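PDB 3MMZ: putative HAD family hydrolase from Streptomyces avermitilis, which forms the HAD-type hydrolase domain of a longer protein that probably also activates N-acylneuraminate with CTP to give CMP-N-acyl-beta-neuraminate. Local coordinates for residues G55-I60 with K92-E97; P79-I84 with D88-Q93; W123-A128 with R152-W157. All coordinates share one frame; numbering follows the deposited sequence.

Contact 1 (G55-I60 with K92-E97); sequences GLTMLI and KQWCEE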
ATOM      1  N   GLY D  55     -26.702  15.704 -20.702  1.00 18.58           N
ATOM      2  CA  GLY D  55     -26.892  15.956 -22.136  1.00 18.40           C
ATOM      3  C   GLY D  55     -25.672  15.696 -23.002  1.00 18.04           C
ATOM      4  O   GLY D  55     -25.668  16.016 -24.192  1.00 17.87           O
ATOM      5  N   LEU D  56     -24.626  15.117 -22.414  1.00 17.73           N
ATOM      6  CA  LEU D  56     -23.439  14.762 -23.178  1.00 17.50           C
ATOM      7  C   LEU D  56     -23.715  13.540 -24.037  1.00 17.77           C
ATOM      8  O   LEU D  56     -24.380  12.603 -23.593  1.00 17.81           O
ATOM      9  CB  LEU D  56     -22.261  14.483 -22.245  1.00 17.03           C
ATOM     10  CG  LEU D  56     -21.610  15.702 -21.597  1.00 15.92           C
ATOM     11  CD1 LEU D  56     -20.768  15.264 -20.413  1.00 17.06           C
ATOM     12  CD2 LEU D  56     -20.758  16.460 -22.609  1.00 17.25           C
ATOM     13  N   THR D  57     -23.218  13.556 -25.269  1.00 18.04           N
ATOM     14  CA  THR D  57     -23.328  12.392 -26.140  1.00 19.48           C
ATOM     15  C   THR D  57     -22.293  11.332 -25.734  1.00 20.97           C
ATOM     16  O   THR D  57     -21.091  11.609 -25.713  1.00 21.08           O
ATOM     17  CB  THR D  57     -23.179  12.785 -27.624  1.00 19.79           C
ATOM     18  OG1 THR D  57     -24.085  13.857 -27.927  1.00 20.76           O
ATOM     19  CG2 THR D  57     -23.483  11.599 -28.523  1.00 21.20           C
HETATM   20  N   MSE D  58     -22.775  10.135 -25.403  1.00 22.02           N
HETATM   21  CA  MSE D  58     -21.944   9.064 -24.843  1.00 24.08           C
HETATM   22  C   MSE D  58     -21.681   7.961 -25.856  1.00 22.69           C
HETATM   23  O   MSE D  58     -22.459   7.773 -26.802  1.00 22.69           O
HETATM   24  CB  MSE D  58     -22.616   8.431 -23.620  1.00 27.22           C
HETATM   25  CG  MSE D  58     -23.270   9.402 -22.652  1.00 24.09           C
HETATM   26 SE   MSE D  58     -21.961  10.464 -21.661  1.00 32.53          SE
HETATM   27  CE  MSE D  58     -20.917   9.065 -20.790  1.00 23.43           C
ATOM     28  N   LEU D  59     -20.592   7.223 -25.643  1.00 20.37           N
ATOM     29  CA  LEU D  59     -20.235   6.105 -26.510  1.00 18.48           C
ATOM     30  C   LEU D  59     -19.169   5.244 -25.868  1.00 17.70           C
ATOM     31  O   LEU D  59     -18.194   5.765 -25.335  1.00 17.24           O
ATOM     32  CB  LEU D  59     -19.715   6.607 -27.861  1.00 17.88           C
ATOM     33  CG  LEU D  59     -19.382   5.540 -28.917  1.00 17.20           C
ATOM     34  CD1 LEU D  59     -20.632   4.826 -29.405  1.00 17.62           C
ATOM     35  CD2 LEU D  59     -18.604   6.133 -30.078  1.00 17.94           C
ATOM     36  N   ILE D  60     -19.360   3.928 -25.937  1.00 17.02           N
ATOM     37  CA  ILE D  60     -18.300   2.977 -25.638  1.00 16.71           C
ATOM     38  C   ILE D  60     -17.744   2.431 -26.948  1.00 17.80           C
ATOM     39  O   ILE D  60     -18.497   1.940 -27.798  1.00 17.44           O
ATOM     40  CB  ILE D  60     -18.803   1.828 -24.746  1.00 16.14           C
ATOM     41  CG1 ILE D  60     -19.156   2.376 -23.359  1.00 15.13           C
ATOM     42  CG2 ILE D  60     -17.755   0.735 -24.653  1.00 15.15           C
ATOM     43  CD1 ILE D  60     -19.892   1.401 -22.465  1.00 16.23           C
ATOM     44  N   LYS D  92     -13.582   8.861 -35.830  1.00 16.85           N
ATOM     45  CA  LYS D  92     -13.617  10.043 -36.697  1.00 16.97           C
ATOM     46  C   LYS D  92     -14.951  10.133 -37.444  1.00 16.26           C
ATOM     47  O   LYS D  92     -15.569  11.194 -37.485  1.00 16.07           O
ATOM     48  CB  LYS D  92     -12.442  10.046 -37.680  1.00 17.70           C
ATOM     49  CG  LYS D  92     -12.318  11.323 -38.501  1.00 24.71           C
ATOM     50  CD  LYS D  92     -10.949  11.423 -39.151  1.00 19.22           C
ATOM     51  CE  LYS D  92     -10.839  12.628 -40.072  1.00 25.03           C
ATOM     52  NZ  LYS D  92     -11.522  12.387 -41.368  1.00 20.15           N
ATOM     53  N   GLN D  93     -15.386   9.008 -38.006  1.00 16.49           N
ATOM     54  CA  GLN D  93     -16.660   8.907 -38.720  1.00 17.25           C
ATOM     55  C   GLN D  93     -17.859   9.180 -37.796  1.00 16.96           C
ATOM     56  O   GLN D  93     -18.783   9.910 -38.164  1.00 16.48           O
ATOM     57  CB  GLN D  93     -16.782   7.521 -39.374  1.00 18.05           C
ATOM     58  CG  GLN D  93     -17.975   7.365 -40.329  1.00 38.97           C
ATOM     59  CD  GLN D  93     -18.293   5.907 -40.658  1.00 18.76           C
ATOM     60  OE1 GLN D  93     -18.040   5.437 -41.772  1.00 39.11           O
ATOM     61  NE2 GLN D  93     -18.841   5.189 -39.687  1.00 39.11           N
ATOM     62  N   TRP D  94     -17.837   8.602 -36.598  1.00 16.97           N
ATOM     63  CA  TRP D  94     -18.911   8.803 -35.623  1.00 17.56           C
ATOM     64  C   TRP D  94     -19.060  10.283 -35.256  1.00 17.20           C
ATOM     65  O   TRP D  94     -20.176  10.817 -35.267  1.00 17.40           O
ATOM     66  CB  TRP D  94     -18.661   7.943 -34.380  1.00 18.63           C
ATOM     67  CG  TRP D  94     -19.731   8.033 -33.341  1.00 19.92           C
ATOM     68  CD1 TRP D  94     -20.882   7.303 -33.286  1.00 19.60           C
ATOM     69  CD2 TRP D  94     -19.744   8.892 -32.196  1.00 19.50           C
ATOM     70  NE1 TRP D  94     -21.617   7.659 -32.181  1.00 19.65           N
ATOM     71  CE2 TRP D  94     -20.942   8.632 -31.493  1.00 19.71           C
ATOM     72  CE3 TRP D  94     -18.862   9.860 -31.695  1.00 19.82           C
ATOM     73  CZ2 TRP D  94     -21.280   9.300 -30.313  1.00 19.92           C
ATOM     74  CZ3 TRP D  94     -19.199  10.527 -30.512  1.00 20.01           C
ATOM     75  CH2 TRP D  94     -20.399  10.240 -29.837  1.00 19.89           C
ATOM     76  N   CYS D  95     -17.937  10.946 -34.963  1.00 16.22           N
ATOM     77  CA  CYS D  95     -17.929  12.386 -34.692  1.00 16.34           C
ATOM     78  C   CYS D  95     -18.594  13.175 -35.815  1.00 16.84           C
ATOM     79  O   CYS D  95     -19.428  14.041 -35.564  1.00 16.89           O
ATOM     80  CB  CYS D  95     -16.510  12.897 -34.519  1.00 16.34           C
ATOM     81  SG  CYS D  95     -15.741  12.324 -32.992  1.00 20.91           S
ATOM     82  N   GLU D  96     -18.193  12.870 -37.044  1.00 17.27           N
ATOM     83  CA  GLU D  96     -18.734  13.527 -38.239  1.00 18.23           C
ATOM     84  C   GLU D  96     -20.256  13.359 -38.311  1.00 18.78           C
ATOM     85  O   GLU D  96     -20.996  14.316 -38.575  1.00 18.94           O
ATOM     86  CB  GLU D  96     -18.102  12.937 -39.501  1.00 18.45           C
ATOM     87  CG  GLU D  96     -16.624  13.246 -39.715  1.00 31.65           C
ATOM     88  CD  GLU D  96     -16.108  12.718 -41.053  1.00 19.01           C
ATOM     89  OE1 GLU D  96     -16.721  13.034 -42.103  1.00 31.88           O
ATOM     90  OE2 GLU D  96     -15.087  11.998 -41.066  1.00 31.71           O
ATOM     91  N   GLU D  97     -20.705  12.134 -38.059  1.00 18.90           N
ATOM     92  CA  GLU D  97     -22.106  11.759 -38.178  1.00 19.12           C
ATOM     93  C   GLU D  97     -22.978  12.362 -37.092  1.00 19.13           C
ATOM     94  O   GLU D  97     -24.168  12.596 -37.307  1.00 18.82           O
ATOM     95  CB  GLU D  97     -22.231  10.249 -38.121  1.00 18.93           C
ATOM     96  CG  GLU D  97     -21.622   9.562 -39.308  1.00 24.27           C
ATOM     97  CD  GLU D  97     -21.663   8.068 -39.181  1.00 18.65           C
ATOM     98  OE1 GLU D  97     -21.948   7.559 -38.077  1.00 24.22           O
ATOM     99  OE2 GLU D  97     -21.414   7.405 -40.200  1.00 24.52           O
TER
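The indole of Trp94 carries the methyl CD2 of Leu59 on one face. Leu59 CD2 lies 3.7 Å from the centroid of the five-membered ring of Trp94 and only 13° off the ring normal. This is a CH-pi contact over the ring system. Thr57 CG2 and Met58 O approach obliquely at the six-membered end, where Thr57 CG2 comes to 3.6 Å from Trp94 CH2. Leu59 CB also leans on that end, 4.0 Å from Trp94 CZ2.

Leu59 and Trp94 approach from opposite directions. In Trp94, CG is anti to the backbone N (chi1 -178°), which carries the indole from the helix towards strand 57-60. Thr57 instead slides past the indole in the opposite direction. Val16 of the neighbouring strand 14-17 touches both Leu59 and Trp94.

An alanine in place of Trp94 would probably leave Leu59 CD2 without its aromatic face and open a gap between helix 87-98 and the sheet.

The two segments are not joined by any hydrogen bond or salt bridge. Their attachment is mainly apolar and depends on the close fit of methyl groups to a buried indole, part of the helix-on-sheet core of the HAD fold.

Contact 2 (P79-I84 with D88-Q93); sequences PVLHGI and DLALKQ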
ATOM      1  N   PRO D  79     -24.744   3.867 -26.279  1.00 19.56           N
ATOM      2  CA  PRO D  79     -24.428   3.071 -27.462  1.00 19.78           C
ATOM      3  C   PRO D  79     -23.025   2.466 -27.420  1.00 19.74           C
ATOM      4  O   PRO D  79     -22.136   2.975 -26.729  1.00 19.17           O
ATOM      5  CB  PRO D  79     -24.543   4.075 -28.624  1.00 19.94           C
ATOM      6  CG  PRO D  79     -25.212   5.280 -28.064  1.00 23.26           C
ATOM      7  CD  PRO D  79     -24.910   5.296 -26.604  1.00 19.84           C
ATOM      8  N   VAL D  80     -22.866   1.364 -28.138  1.00 19.71           N
ATOM      9  CA  VAL D  80     -21.581   0.729 -28.314  1.00 20.40           C
ATOM     10  C   VAL D  80     -21.174   0.753 -29.791  1.00 20.96           C
ATOM     11  O   VAL D  80     -22.015   0.654 -30.686  1.00 19.69           O
ATOM     12  CB  VAL D  80     -21.580  -0.719 -27.729  1.00 20.86           C
ATOM     13  CG1 VAL D  80     -22.497  -1.656 -28.527  1.00 29.52           C
ATOM     14  CG2 VAL D  80     -20.163  -1.273 -27.653  1.00 29.53           C
ATOM     15  N   LEU D  81     -19.877   0.918 -30.022  1.00 22.82           N
ATOM     16  CA  LEU D  81     -19.279   0.761 -31.331  1.00 25.70           C
ATOM     17  C   LEU D  81     -18.092  -0.167 -31.087  1.00 28.54           C
ATOM     18  O   LEU D  81     -17.029   0.276 -30.666  1.00 27.96           O
ATOM     19  CB  LEU D  81     -18.847   2.134 -31.863  1.00 25.80           C
ATOM     20  CG  LEU D  81     -18.472   2.420 -33.320  1.00 24.43           C
ATOM     21  CD1 LEU D  81     -19.612   2.129 -34.295  1.00 26.21           C
ATOM     22  CD2 LEU D  81     -18.016   3.876 -33.443  1.00 26.22           C
ATOM     23  N   HIS D  82     -18.294  -1.469 -31.291  1.00 31.78           N
ATOM     24  CA  HIS D  82     -17.250  -2.449 -30.967  1.00 34.89           C
ATOM     25  C   HIS D  82     -17.085  -3.563 -32.010  1.00 36.45           C
ATOM     26  O   HIS D  82     -17.908  -3.701 -32.920  1.00 36.38           O
ATOM     27  CB  HIS D  82     -17.448  -3.022 -29.552  1.00 36.29           C
ATOM     28  CG  HIS D  82     -18.292  -4.257 -29.507  1.00 38.43           C
ATOM     29  ND1 HIS D  82     -17.787  -5.490 -29.151  1.00 37.42           N
ATOM     30  CD2 HIS D  82     -19.604  -4.452 -29.782  1.00 37.40           C
ATOM     31  CE1 HIS D  82     -18.752  -6.391 -29.203  1.00 38.25           C
ATOM     32  NE2 HIS D  82     -19.865  -5.787 -29.584  1.00 38.21           N
ATOM     33  N   GLY D  83     -16.014  -4.349 -31.857  1.00 37.85           N
ATOM     34  CA  GLY D  83     -15.607  -5.345 -32.857  1.00 38.75           C
ATOM     35  C   GLY D  83     -15.009  -4.681 -34.090  1.00 39.62           C
ATOM     36  O   GLY D  83     -15.090  -5.221 -35.196  1.00 40.05           O
ATOM     37  N   ILE D  84     -14.389  -3.518 -33.883  1.00 40.11           N
ATOM     38  CA  ILE D  84     -13.975  -2.614 -34.961  1.00 40.30           C
ATOM     39  C   ILE D  84     -12.545  -2.885 -35.422  1.00 40.92           C
ATOM     40  O   ILE D  84     -11.641  -3.041 -34.591  1.00 41.66           O
ATOM     41  CB  ILE D  84     -14.074  -1.116 -34.506  1.00 39.98           C
ATOM     42  CG1 ILE D  84     -15.477  -0.767 -33.980  1.00 37.92           C
ATOM     43  CG2 ILE D  84     -13.618  -0.164 -35.617  1.00 37.97           C
ATOM     44  CD1 ILE D  84     -16.578  -0.672 -35.036  1.00 39.47           C
ATOM     45  N   ASP D  88      -9.782   4.391 -34.348  1.00 19.81           N
ATOM     46  CA  ASP D  88      -9.723   5.822 -34.629  1.00 18.64           C
ATOM     47  C   ASP D  88     -10.577   6.257 -35.834  1.00 16.77           C
ATOM     48  O   ASP D  88     -11.220   7.305 -35.787  1.00 16.29           O
ATOM     49  CB  ASP D  88      -8.265   6.265 -34.807  1.00 19.56           C
ATOM     50  CG  ASP D  88      -7.581   5.593 -35.988  1.00 25.41           C
ATOM     51  OD1 ASP D  88      -7.703   4.357 -36.150  1.00 20.54           O
ATOM     52  OD2 ASP D  88      -6.910   6.301 -36.759  1.00 20.33           O
ATOM     53  N   LEU D  89     -10.586   5.451 -36.894  1.00 15.84           N
ATOM     54  CA  LEU D  89     -11.435   5.726 -38.069  1.00 15.81           C
ATOM     55  C   LEU D  89     -12.917   5.653 -37.733  1.00 15.68           C
ATOM     56  O   LEU D  89     -13.713   6.486 -38.186  1.00 14.76           O
ATOM     57  CB  LEU D  89     -11.124   4.752 -39.202  1.00 16.09           C
ATOM     58  CG  LEU D  89      -9.701   4.805 -39.751  1.00 23.04           C
ATOM     59  CD1 LEU D  89      -9.526   3.740 -40.818  1.00 16.37           C
ATOM     60  CD2 LEU D  89      -9.412   6.194 -40.302  1.00 16.73           C
ATOM     61  N   ALA D  90     -13.276   4.655 -36.927  1.00 16.45           N
ATOM     62  CA  ALA D  90     -14.645   4.498 -36.470  1.00 17.49           C
ATOM     63  C   ALA D  90     -15.068   5.731 -35.674  1.00 17.53           C
ATOM     64  O   ALA D  90     -16.185   6.230 -35.832  1.00 17.34           O
ATOM     65  CB  ALA D  90     -14.785   3.235 -35.634  1.00 18.05           C
ATOM     66  N   LEU D  91     -14.150   6.229 -34.849  1.00 17.88           N
ATOM     67  CA  LEU D  91     -14.378   7.412 -34.032  1.00 17.98           C
ATOM     68  C   LEU D  91     -14.482   8.691 -34.863  1.00 17.50           C
ATOM     69  O   LEU D  91     -15.373   9.515 -34.623  1.00 17.75           O
ATOM     70  CB  LEU D  91     -13.277   7.543 -32.969  1.00 19.12           C
ATOM     71  CG  LEU D  91     -13.255   8.744 -32.017  1.00 21.40           C
ATOM     72  CD1 LEU D  91     -14.600   8.977 -31.345  1.00 19.83           C
ATOM     73  CD2 LEU D  91     -12.161   8.521 -30.967  1.00 19.92           C
ATOM     74  N   LYS D  92     -13.582   8.861 -35.830  1.00 16.85           N
ATOM     75  CA  LYS D  92     -13.617  10.043 -36.697  1.00 16.97           C
ATOM     76  C   LYS D  92     -14.951  10.133 -37.444  1.00 16.26           C
ATOM     77  O   LYS D  92     -15.569  11.194 -37.485  1.00 16.07           O
ATOM     78  CB  LYS D  92     -12.442  10.046 -37.680  1.00 17.70           C
ATOM     79  CG  LYS D  92     -12.318  11.323 -38.501  1.00 24.71           C
ATOM     80  CD  LYS D  92     -10.949  11.423 -39.151  1.00 19.22           C
ATOM     81  CE  LYS D  92     -10.839  12.628 -40.072  1.00 25.03           C
ATOM     82  NZ  LYS D  92     -11.522  12.387 -41.368  1.00 20.15           N
ATOM     83  N   GLN D  93     -15.386   9.008 -38.006  1.00 16.49           N
ATOM     84  CA  GLN D  93     -16.660   8.907 -38.720  1.00 17.25           C
ATOM     85  C   GLN D  93     -17.859   9.180 -37.796  1.00 16.96           C
ATOM     86  O   GLN D  93     -18.783   9.910 -38.164  1.00 16.48           O
ATOM     87  CB  GLN D  93     -16.782   7.521 -39.374  1.00 18.05           C
ATOM     88  CG  GLN D  93     -17.975   7.365 -40.329  1.00 38.97           C
ATOM     89  CD  GLN D  93     -18.293   5.907 -40.658  1.00 18.76           C
ATOM     90  OE1 GLN D  93     -18.040   5.437 -41.772  1.00 39.11           O
ATOM     91  NE2 GLN D  93     -18.841   5.189 -39.687  1.00 39.11           N
TER
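Leu81 reaches from strand 80-82 towards Ala90 on helix 87-98, and its atoms close in step by step. Leu81 CB is still 5.6 Å from Ala90 CB. At the next atom, Leu81 CG, the distance to Ala90 CB falls to 4.4 Å. The branch then divides. Leu81 CD2 packs 4.0 Å from Ala90 CB and lies 3.8 Å from Ala90 O, so it touches both the methyl and the helix backbone. Leu81 CD1 turns to Ile84 within its own segment, 4.2 Å from Ile84 CD1. With CG anti to the backbone N (chi1 -166°), the leucine extends across to the helix.

Ile84 grips the same methyl. Its branch CG2 packs 3.6 Å from Ala90 CB. Ala90 thus receives Leu81 and Ile84 together, and its small side chain probably lets the helix come near the turn after the strand. The side chains meet through apolar atoms alone, near the surface.

Within this chain, strand 80-82 is an edge strand of the parallel sheet, beside 57-62, and Leu81 also touches Leu61 there. Val80 and His82 pack on helix 68-76. Helix 87-98 forms the beta-alpha-beta crossover from strand 80-82 to 105-109, and Asp88 and Leu91 join it to helix 115-120.

Contact 3 (W123-A128 with R152-W157); sequences WPVAVA and REIASW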
ATOM      1  N   TRP D 123      -9.724  16.210 -26.144  1.00 11.81           N
ATOM      2  CA  TRP D 123      -9.508  15.923 -24.731  1.00 12.18           C
ATOM      3  C   TRP D 123      -9.213  14.442 -24.467  1.00 11.22           C
ATOM      4  O   TRP D 123     -10.070  13.728 -23.933  1.00 11.18           O
ATOM      5  CB  TRP D 123     -10.715  16.415 -23.911  1.00 12.68           C
ATOM      6  CG  TRP D 123     -10.791  17.919 -23.818  1.00 14.67           C
ATOM      7  CD1 TRP D 123     -11.429  18.772 -24.682  1.00 13.76           C
ATOM      8  CD2 TRP D 123     -10.207  18.740 -22.802  1.00 13.57           C
ATOM      9  NE1 TRP D 123     -11.271  20.072 -24.266  1.00 14.23           N
ATOM     10  CE2 TRP D 123     -10.529  20.079 -23.109  1.00 14.61           C
ATOM     11  CE3 TRP D 123      -9.438  18.469 -21.653  1.00 14.87           C
ATOM     12  CZ2 TRP D 123     -10.115  21.151 -22.310  1.00 13.69           C
ATOM     13  CZ3 TRP D 123      -9.023  19.539 -20.862  1.00 13.44           C
ATOM     14  CH2 TRP D 123      -9.361  20.861 -21.198  1.00 14.79           C
ATOM     15  N   PRO D 124      -8.004  13.969 -24.842  1.00 10.70           N
ATOM     16  CA  PRO D 124      -7.662  12.585 -24.521  1.00 10.49           C
ATOM     17  C   PRO D 124      -7.337  12.480 -23.037  1.00 10.57           C
ATOM     18  O   PRO D 124      -6.636  13.343 -22.510  1.00 10.28           O
ATOM     19  CB  PRO D 124      -6.401  12.326 -25.351  1.00 10.82           C
ATOM     20  CG  PRO D 124      -5.814  13.680 -25.613  1.00 13.54           C
ATOM     21  CD  PRO D 124      -6.969  14.617 -25.685  1.00 11.00           C
ATOM     22  N   VAL D 125      -7.862  11.443 -22.388  1.00 10.55           N
ATOM     23  CA  VAL D 125      -7.676  11.240 -20.943  1.00 10.45           C
ATOM     24  C   VAL D 125      -7.181   9.814 -20.698  1.00 10.44           C
ATOM     25  O   VAL D 125      -7.732   8.834 -21.237  1.00 11.04           O
ATOM     26  CB  VAL D 125      -8.982  11.513 -20.130  1.00 10.68           C
ATOM     27  CG1 VAL D 125      -8.737  11.308 -18.629  1.00 11.49           C
ATOM     28  CG2 VAL D 125      -9.523  12.940 -20.397  1.00 11.92           C
ATOM     29  N   ALA D 126      -6.118   9.696 -19.910  1.00  9.84           N
ATOM     30  CA  ALA D 126      -5.565   8.393 -19.578  1.00 10.23           C
ATOM     31  C   ALA D 126      -5.968   8.065 -18.156  1.00 10.33           C
ATOM     32  O   ALA D 126      -5.925   8.940 -17.283  1.00 10.85           O
ATOM     33  CB  ALA D 126      -4.027   8.420 -19.691  1.00 10.60           C
ATOM     34  N   VAL D 127      -6.378   6.817 -17.920  1.00 10.11           N
ATOM     35  CA  VAL D 127      -6.559   6.322 -16.545  1.00 10.30           C
ATOM     36  C   VAL D 127      -5.187   6.204 -15.877  1.00 10.76           C
ATOM     37  O   VAL D 127      -4.160   6.108 -16.570  1.00 10.35           O
ATOM     38  CB  VAL D 127      -7.361   4.995 -16.485  1.00 10.45           C
ATOM     39  CG1 VAL D 127      -8.767   5.210 -17.049  1.00 13.71           C
ATOM     40  CG2 VAL D 127      -6.651   3.871 -17.238  1.00 12.79           C
ATOM     41  N   ALA D 128      -5.170   6.239 -14.539  1.00 11.05           N
ATOM     42  CA  ALA D 128      -3.932   6.203 -13.765  1.00 11.48           C
ATOM     43  C   ALA D 128      -3.076   4.987 -14.086  1.00 11.74           C
ATOM     44  O   ALA D 128      -1.834   5.070 -14.077  1.00 11.51           O
ATOM     45  CB  ALA D 128      -4.235   6.256 -12.269  1.00 11.75           C
ATOM     46  N   ARG D 152     -15.845   7.720 -12.832  1.00 12.54           N
ATOM     47  CA  ARG D 152     -16.470   8.517 -11.788  1.00 13.48           C
ATOM     48  C   ARG D 152     -15.642   9.760 -11.458  1.00 13.50           C
ATOM     49  O   ARG D 152     -16.195  10.838 -11.281  1.00 13.45           O
ATOM     50  CB  ARG D 152     -16.744   7.712 -10.520  1.00 14.54           C
ATOM     51  CG  ARG D 152     -17.801   8.409  -9.650  1.00 19.27           C
ATOM     52  CD  ARG D 152     -17.541   8.206  -8.210  1.00 17.11           C
ATOM     53  NE  ARG D 152     -18.369   9.066  -7.339  1.00 19.99           N
ATOM     54  CZ  ARG D 152     -18.099  10.341  -7.055  1.00 17.93           C
ATOM     55  NH1 ARG D 152     -18.882  11.026  -6.234  1.00 20.12           N
ATOM     56  NH2 ARG D 152     -17.044  10.947  -7.605  1.00 21.23           N
ATOM     57  N   GLU D 153     -14.320   9.610 -11.394  1.00 13.51           N
ATOM     58  CA  GLU D 153     -13.426  10.756 -11.186  1.00 12.86           C
ATOM     59  C   GLU D 153     -13.568  11.807 -12.293  1.00 12.45           C
ATOM     60  O   GLU D 153     -13.685  13.000 -12.011  1.00 12.62           O
ATOM     61  CB  GLU D 153     -11.973  10.287 -11.071  1.00 13.15           C
ATOM     62  CG  GLU D 153     -10.991  11.398 -10.729  1.00 25.77           C
ATOM     63  CD  GLU D 153      -9.554  10.909 -10.600  1.00 15.19           C
ATOM     64  OE1 GLU D 153      -9.297   9.708 -10.795  1.00 26.14           O
ATOM     65  OE2 GLU D 153      -8.677  11.742 -10.286  1.00 26.85           O
ATOM     66  N   ILE D 154     -13.529  11.365 -13.552  1.00 12.09           N
ATOM     67  CA  ILE D 154     -13.733  12.261 -14.695  1.00 12.32           C
ATOM     68  C   ILE D 154     -15.096  12.956 -14.610  1.00 12.19           C
ATOM     69  O   ILE D 154     -15.220  14.154 -14.880  1.00 12.11           O
ATOM     70  CB  ILE D 154     -13.576  11.496 -16.033  1.00 12.73           C
ATOM     71  CG1 ILE D 154     -12.153  10.916 -16.122  1.00 14.23           C
ATOM     72  CG2 ILE D 154     -13.881  12.397 -17.243  1.00 14.18           C
ATOM     73  CD1 ILE D 154     -11.948   9.902 -17.249  1.00 13.32           C
ATOM     74  N   ALA D 155     -16.124  12.212 -14.226  1.00 12.21           N
ATOM     75  CA  ALA D 155     -17.451  12.800 -14.085  1.00 12.63           C
ATOM     76  C   ALA D 155     -17.420  13.965 -13.090  1.00 12.56           C
ATOM     77  O   ALA D 155     -18.106  14.966 -13.292  1.00 12.37           O
ATOM     78  CB  ALA D 155     -18.484  11.734 -13.668  1.00 12.17           C
ATOM     79  N   SER D 156     -16.603  13.844 -12.039  1.00 12.55           N
ATOM     80  CA  SER D 156     -16.505  14.900 -11.016  1.00 12.56           C
ATOM     81  C   SER D 156     -15.743  16.120 -11.511  1.00 12.89           C
ATOM     82  O   SER D 156     -16.022  17.234 -11.070  1.00 12.42           O
ATOM     83  CB  SER D 156     -15.918  14.391  -9.684  1.00 13.33           C
ATOM     84  OG  SER D 156     -14.510  14.223  -9.753  1.00 23.70           O
ATOM     85  N   TRP D 157     -14.799  15.923 -12.436  1.00 13.20           N
ATOM     86  CA  TRP D 157     -14.153  17.063 -13.103  1.00 14.15           C
ATOM     87  C   TRP D 157     -15.188  17.885 -13.872  1.00 14.42           C
ATOM     88  O   TRP D 157     -15.208  19.113 -13.799  1.00 15.06           O
ATOM     89  CB  TRP D 157     -13.086  16.594 -14.100  1.00 14.74           C
ATOM     90  CG  TRP D 157     -11.924  15.870 -13.519  1.00 15.58           C
ATOM     91  CD1 TRP D 157     -11.545  15.814 -12.201  1.00 15.49           C
ATOM     92  CD2 TRP D 157     -10.948  15.127 -14.249  1.00 15.52           C
ATOM     93  NE1 TRP D 157     -10.402  15.057 -12.072  1.00 16.09           N
ATOM     94  CE2 TRP D 157     -10.020  14.618 -13.312  1.00 15.59           C
ATOM     95  CE3 TRP D 157     -10.783  14.818 -15.611  1.00 15.63           C
ATOM     96  CZ2 TRP D 157      -8.921  13.829 -13.693  1.00 15.82           C
ATOM     97  CZ3 TRP D 157      -9.700  14.025 -15.987  1.00 15.62           C
ATOM     98  CH2 TRP D 157      -8.779  13.551 -15.030  1.00 15.51           C
TER
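Val125 is the strand residue that meets the helix, and it does so through one methyl, CG1. The apolar contacts come first. Val125 CG1 packs 3.8 Å from Ile154 CD1 and 3.9 Å from Trp157 CZ3, so it touches two residues nearly one helical turn apart. The methyl is anti to the backbone N of Val125 (chi1 -179°), which places it against this pair. Each of the two helix side chains slides past the valine, running opposite to it. Ile154 makes its contact with the very end of its chain.

The aromatic contact is an edge contact. Val125 CG1 lies near the plane of the Trp157 indole, at the CZ3 corner, and not over a face. One face of that indole lies instead on its own helix, where Glu153 O sits 3.5 Å above the ring plane, offset toward the rim. Ile154 CA is on the same face.

The hydrogen bonds lie within the helix. Ser156 OG donates to Glu153 O at 2.7 Å, with a C=O to donor angle of 131° and a tilt of 16° from the carbonyl plane. Trp157 N donates to the same Glu153 O at 3.2 Å. Two donors hold that carbonyl oxygen, and the rim of the indole lies against it.

The charged groups work outside the pair. The carboxylate of Glu153 bonds to Thr143 OG1 and Val144 N, and Arg152 forms a salt bridge with Asp111 of a second subunit.

Strand 123-126 runs parallel between 105-109 and 140-141. Ile154 also packs on Leu106 and Val108, so helix 150-159 bridges two neighbouring strands. On the other side of strand 123-126, Ala126 touches Ala138, one of the residues of a calcium site.

Following the chain, strand 57-62 comes first, and contact 1 closes the path from it to helix 87-98. Within that path lies contact 2, a much shorter closure from strand 80-82 to the start of the same helix. Both end on this helix and share Lys92 and Gln93. Their strands are neighbours, joined by Ile60 and Leu81 backbone atoms. Contact 3 follows in series, after both have closed, and brings helix 150-159 back to strand 123-126. Its centre is about 17 Å from that of contact 1 and about 20 Å from that of contact 2. All three reach one parallel sheet, whose two faces receive helices 87-98 and 150-159.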